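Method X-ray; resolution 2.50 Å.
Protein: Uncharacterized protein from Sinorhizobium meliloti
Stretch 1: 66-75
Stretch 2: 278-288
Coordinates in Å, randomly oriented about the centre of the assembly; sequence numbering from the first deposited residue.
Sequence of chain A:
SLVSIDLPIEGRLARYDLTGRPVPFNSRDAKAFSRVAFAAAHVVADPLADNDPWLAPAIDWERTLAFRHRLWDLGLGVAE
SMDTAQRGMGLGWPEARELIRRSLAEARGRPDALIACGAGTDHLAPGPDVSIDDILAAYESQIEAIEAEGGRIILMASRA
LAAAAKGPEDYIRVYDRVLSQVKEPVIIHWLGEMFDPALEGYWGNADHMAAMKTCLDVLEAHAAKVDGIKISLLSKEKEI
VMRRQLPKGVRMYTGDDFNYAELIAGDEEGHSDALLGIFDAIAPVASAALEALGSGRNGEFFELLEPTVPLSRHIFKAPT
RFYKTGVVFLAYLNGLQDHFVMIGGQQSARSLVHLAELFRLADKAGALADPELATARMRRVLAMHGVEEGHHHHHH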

# COMPACT_ATOMS: atom_id res chain seq x y z
N ALA A 66 -3.71 15.32 -5.77
CA ALA A 66 -3.33 16.15 -4.62
C ALA A 66 -2.71 15.30 -3.52
O ALA A 66 -1.81 15.75 -2.83
CB ALA A 66 -4.51 16.94 -4.08
N PHE A 67 -3.17 14.07 -3.37
CA PHE A 67 -2.61 13.20 -2.34
C PHE A 67 -1.20 12.66 -2.68
O PHE A 67 -0.38 12.51 -1.79
CB PHE A 67 -3.57 12.07 -1.99
CG PHE A 67 -3.12 11.25 -0.84
CD1 PHE A 67 -3.27 11.72 0.46
CD2 PHE A 67 -2.54 9.99 -1.05
CE1 PHE A 67 -2.84 10.96 1.54
CE2 PHE A 67 -2.12 9.24 0.02
CZ PHE A 67 -2.27 9.72 1.32
N ARG A 68 -0.92 12.36 -3.94
CA ARG A 68 0.46 12.13 -4.36
C ARG A 68 1.40 13.30 -4.01
O ARG A 68 2.52 13.08 -3.54
CB ARG A 68 0.52 11.82 -5.85
CG ARG A 68 0.16 10.39 -6.18
CD ARG A 68 -1.34 10.21 -6.41
NE ARG A 68 -1.71 8.79 -6.37
CZ ARG A 68 -2.71 8.27 -5.66
NH1 ARG A 68 -3.49 9.06 -4.90
NH2 ARG A 68 -2.94 6.95 -5.70
N HIS A 69 0.95 14.54 -4.20
CA HIS A 69 1.78 15.71 -3.87
C HIS A 69 2.03 15.83 -2.39
O HIS A 69 3.16 16.19 -1.97
CB HIS A 69 1.19 17.02 -4.42
CG HIS A 69 1.29 17.13 -5.92
ND1 HIS A 69 2.44 17.48 -6.55
CD2 HIS A 69 0.34 16.93 -6.92
CE1 HIS A 69 2.23 17.50 -7.89
NE2 HIS A 69 0.94 17.17 -8.11
N ARG A 70 1.02 15.53 -1.59
CA ARG A 70 1.16 15.46 -0.14
C ARG A 70 2.26 14.47 0.24
O ARG A 70 3.09 14.75 1.13
CB ARG A 70 -0.16 15.04 0.52
CG ARG A 70 -0.21 15.16 2.04
CD ARG A 70 -1.55 14.64 2.54
NE ARG A 70 -1.56 14.13 3.92
CZ ARG A 70 -1.62 14.89 5.01
NH1 ARG A 70 -1.66 16.23 4.90
NH2 ARG A 70 -1.64 14.32 6.22
N LEU A 71 2.29 13.32 -0.44
CA LEU A 71 3.30 12.29 -0.13
C LEU A 71 4.68 12.76 -0.56
O LEU A 71 5.62 12.67 0.21
CB LEU A 71 2.97 10.91 -0.74
CG LEU A 71 1.76 10.13 -0.23
CD1 LEU A 71 1.57 8.86 -1.05
CD2 LEU A 71 1.86 9.79 1.25
N TRP A 72 4.79 13.26 -1.78
CA TRP A 72 6.06 13.82 -2.23
C TRP A 72 6.57 14.90 -1.34
O TRP A 72 7.77 14.93 -1.07
CB TRP A 72 6.00 14.25 -3.68
CG TRP A 72 5.83 13.08 -4.61
CD1 TRP A 72 6.43 11.82 -4.52
CD2 TRP A 72 5.01 13.02 -5.83
NE1 TRP A 72 6.04 11.02 -5.56
CE2 TRP A 72 5.19 11.67 -6.39
CE3 TRP A 72 4.17 13.92 -6.50
CZ2 TRP A 72 4.56 11.26 -7.55
CZ3 TRP A 72 3.53 13.49 -7.68
CH2 TRP A 72 3.72 12.19 -8.19
N ASP A 73 5.67 15.76 -0.84
CA ASP A 73 6.02 16.88 0.08
C ASP A 73 6.68 16.40 1.35
O ASP A 73 7.57 17.06 1.87
CB ASP A 73 4.78 17.68 0.50
CG ASP A 73 4.25 18.60 -0.59
OD1 ASP A 73 4.94 18.80 -1.61
OD2 ASP A 73 3.13 19.13 -0.42
N LEU A 74 6.22 15.25 1.84
CA LEU A 74 6.74 14.65 3.06
C LEU A 74 7.98 13.80 2.82
O LEU A 74 8.55 13.22 3.76
CB LEU A 74 5.65 13.83 3.76
CG LEU A 74 4.45 14.61 4.32
CD1 LEU A 74 3.32 13.65 4.63
CD2 LEU A 74 4.77 15.43 5.56
N GLY A 75 8.41 13.72 1.56
CA GLY A 75 9.61 12.98 1.20
C GLY A 75 9.38 11.52 0.88
O GLY A 75 10.32 10.83 0.49
N ILE A 278 0.14 1.46 4.94
CA ILE A 278 -0.01 2.22 6.18
C ILE A 278 0.68 3.60 6.10
O ILE A 278 0.23 4.56 6.72
CB ILE A 278 0.39 1.42 7.46
CG1 ILE A 278 0.14 2.22 8.75
CG2 ILE A 278 1.85 0.98 7.42
CD1 ILE A 278 -1.32 2.46 9.06
N PHE A 279 1.76 3.69 5.32
CA PHE A 279 2.47 4.96 5.18
C PHE A 279 1.64 6.03 4.49
O PHE A 279 1.90 7.22 4.64
CB PHE A 279 3.81 4.74 4.48
CG PHE A 279 4.90 4.35 5.43
CD1 PHE A 279 4.61 4.04 6.76
CD2 PHE A 279 6.21 4.26 5.00
CE1 PHE A 279 5.60 3.68 7.63
CE2 PHE A 279 7.21 3.90 5.87
CZ PHE A 279 6.91 3.61 7.20
N ASP A 280 0.65 5.60 3.73
CA ASP A 280 -0.35 6.48 3.18
C ASP A 280 -1.13 7.11 4.36
O ASP A 280 -1.11 8.34 4.54
CB ASP A 280 -1.25 5.67 2.23
CG ASP A 280 -2.55 6.39 1.87
OD1 ASP A 280 -3.10 7.15 2.71
OD2 ASP A 280 -3.04 6.16 0.75
N ALA A 281 -1.78 6.27 5.17
CA ALA A 281 -2.62 6.74 6.29
C ALA A 281 -1.90 7.52 7.40
O ALA A 281 -2.51 8.38 8.06
CB ALA A 281 -3.40 5.57 6.88
N ILE A 282 -0.62 7.23 7.63
CA ILE A 282 0.14 7.95 8.66
C ILE A 282 1.33 8.73 8.08
O ILE A 282 2.33 9.00 8.78
CB ILE A 282 0.63 6.99 9.79
CG1 ILE A 282 1.68 6.01 9.24
CG2 ILE A 282 -0.54 6.26 10.44
CD1 ILE A 282 2.25 5.07 10.28
N ALA A 283 1.21 9.11 6.81
CA ALA A 283 2.25 9.82 6.08
C ALA A 283 3.08 10.80 6.91
O ALA A 283 4.31 10.66 6.95
CB ALA A 283 1.68 10.51 4.83
N PRO A 284 2.43 11.77 7.60
CA PRO A 284 3.19 12.79 8.36
C PRO A 284 4.09 12.21 9.43
O PRO A 284 5.22 12.66 9.60
CB PRO A 284 2.11 13.62 9.03
CG PRO A 284 0.90 13.41 8.18
CD PRO A 284 0.98 12.00 7.69
N VAL A 285 3.59 11.20 10.14
CA VAL A 285 4.31 10.55 11.23
C VAL A 285 5.46 9.72 10.68
O VAL A 285 6.58 9.78 11.21
CB VAL A 285 3.37 9.63 12.05
CG1 VAL A 285 4.15 8.89 13.13
CG2 VAL A 285 2.23 10.43 12.67
N ALA A 286 5.19 8.96 9.62
CA ALA A 286 6.22 8.12 9.01
C ALA A 286 7.40 8.97 8.56
O ALA A 286 8.56 8.62 8.81
CB ALA A 286 5.64 7.34 7.84
N SER A 287 7.08 10.08 7.90
CA SER A 287 8.06 11.05 7.47
C SER A 287 8.90 11.51 8.67
O SER A 287 10.12 11.39 8.65
CB SER A 287 7.37 12.23 6.80
OG SER A 287 8.28 13.27 6.50
N ALA A 288 8.24 12.01 9.71
CA ALA A 288 8.93 12.50 10.91
C ALA A 288 9.83 11.44 11.53
O ALA A 288 10.91 11.75 12.03
CB ALA A 288 7.93 13.01 11.94
O HOH W 1 -1.88 10.95 4.85

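Helices distant in sequence can pack closely where a small side chain on one receives larger apolar side chains from the other, and a polar side chain nearby can then bond to the backbone of the neighbouring helix. The contact between residues 66-75 and 278-288, at least 208 positions apart in the chain, illustrates the principle. The first stretch is the end of a helix; the second passes from one helical segment to another through Ile-282. The stretches approach most closely near the end of the first helix, with CA atoms 6.8 Å apart for Leu-71 and Ala-283 and 5.8 Å apart for Leu-74 and Ser-287. Together they bury 364 Å².

Along stretch 2, Ile-278 lies out of reach, and the ring of Phe-279 leads away from the partner. Asp-280 makes the first substantial contact. Its CA-to-CB bond points sideways, but its carboxylate comes nearer, placing OD1 3.0 Å from CZ of Phe-67. The approach is oblique to the ring, and a carbon-bound hydrogen at the ring periphery can offer a carboxylate only modest electrostatic compensation; the other oxygen, OD2, is hydrogen-bonded elsewhere in the structure. The backbone of Asp-280 is tied across the gap by a water, which donates to Asp-280 O at 2.7 Å and accepts a weak hydrogen bond from Arg-70 NE at 3.3 Å. The water thus lets the arginine reach a carbonyl it does not touch directly.

Ala-281 and Ile-282 turn their CB atoms away, and at Ile-282 the backbone leaves helical geometry. Ala-283 then points its methyl toward stretch 1, where two leucines converge on it: Leu-71 CD2 lies 3.7 Å from Ala-283 CB, and Leu-74 CD1 lies 3.5 Å from the same CB. The short side chain accommodates both branched ones in a compact apolar cluster. Pro-284 extends this surface, its CD 4.2 Å from Leu-74 CD1, while its CG sits 3.3 Å from NH2 of Arg-70. The latter is a van der Waals contact, with the extended arginine side chain bringing its guanidinium against the proline ring.

Val-285 points away and Ala-286 is out of reach, but one turn beyond Ala-283 comes Ser-287, which supplies the direct hydrogen bond between the stretches: Ser-287 OG donates to Leu-74 O at 2.8 Å. That carbonyl lies where the first helix is ending, and no amide of stretch 1 bonds to it. Gly-75 closes it in a Schellman motif with a positive phi of 89°, at which a CB would be jammed against the preceding carbonyl oxygen. Ala-288 makes no contact, and the second helix continues beyond it.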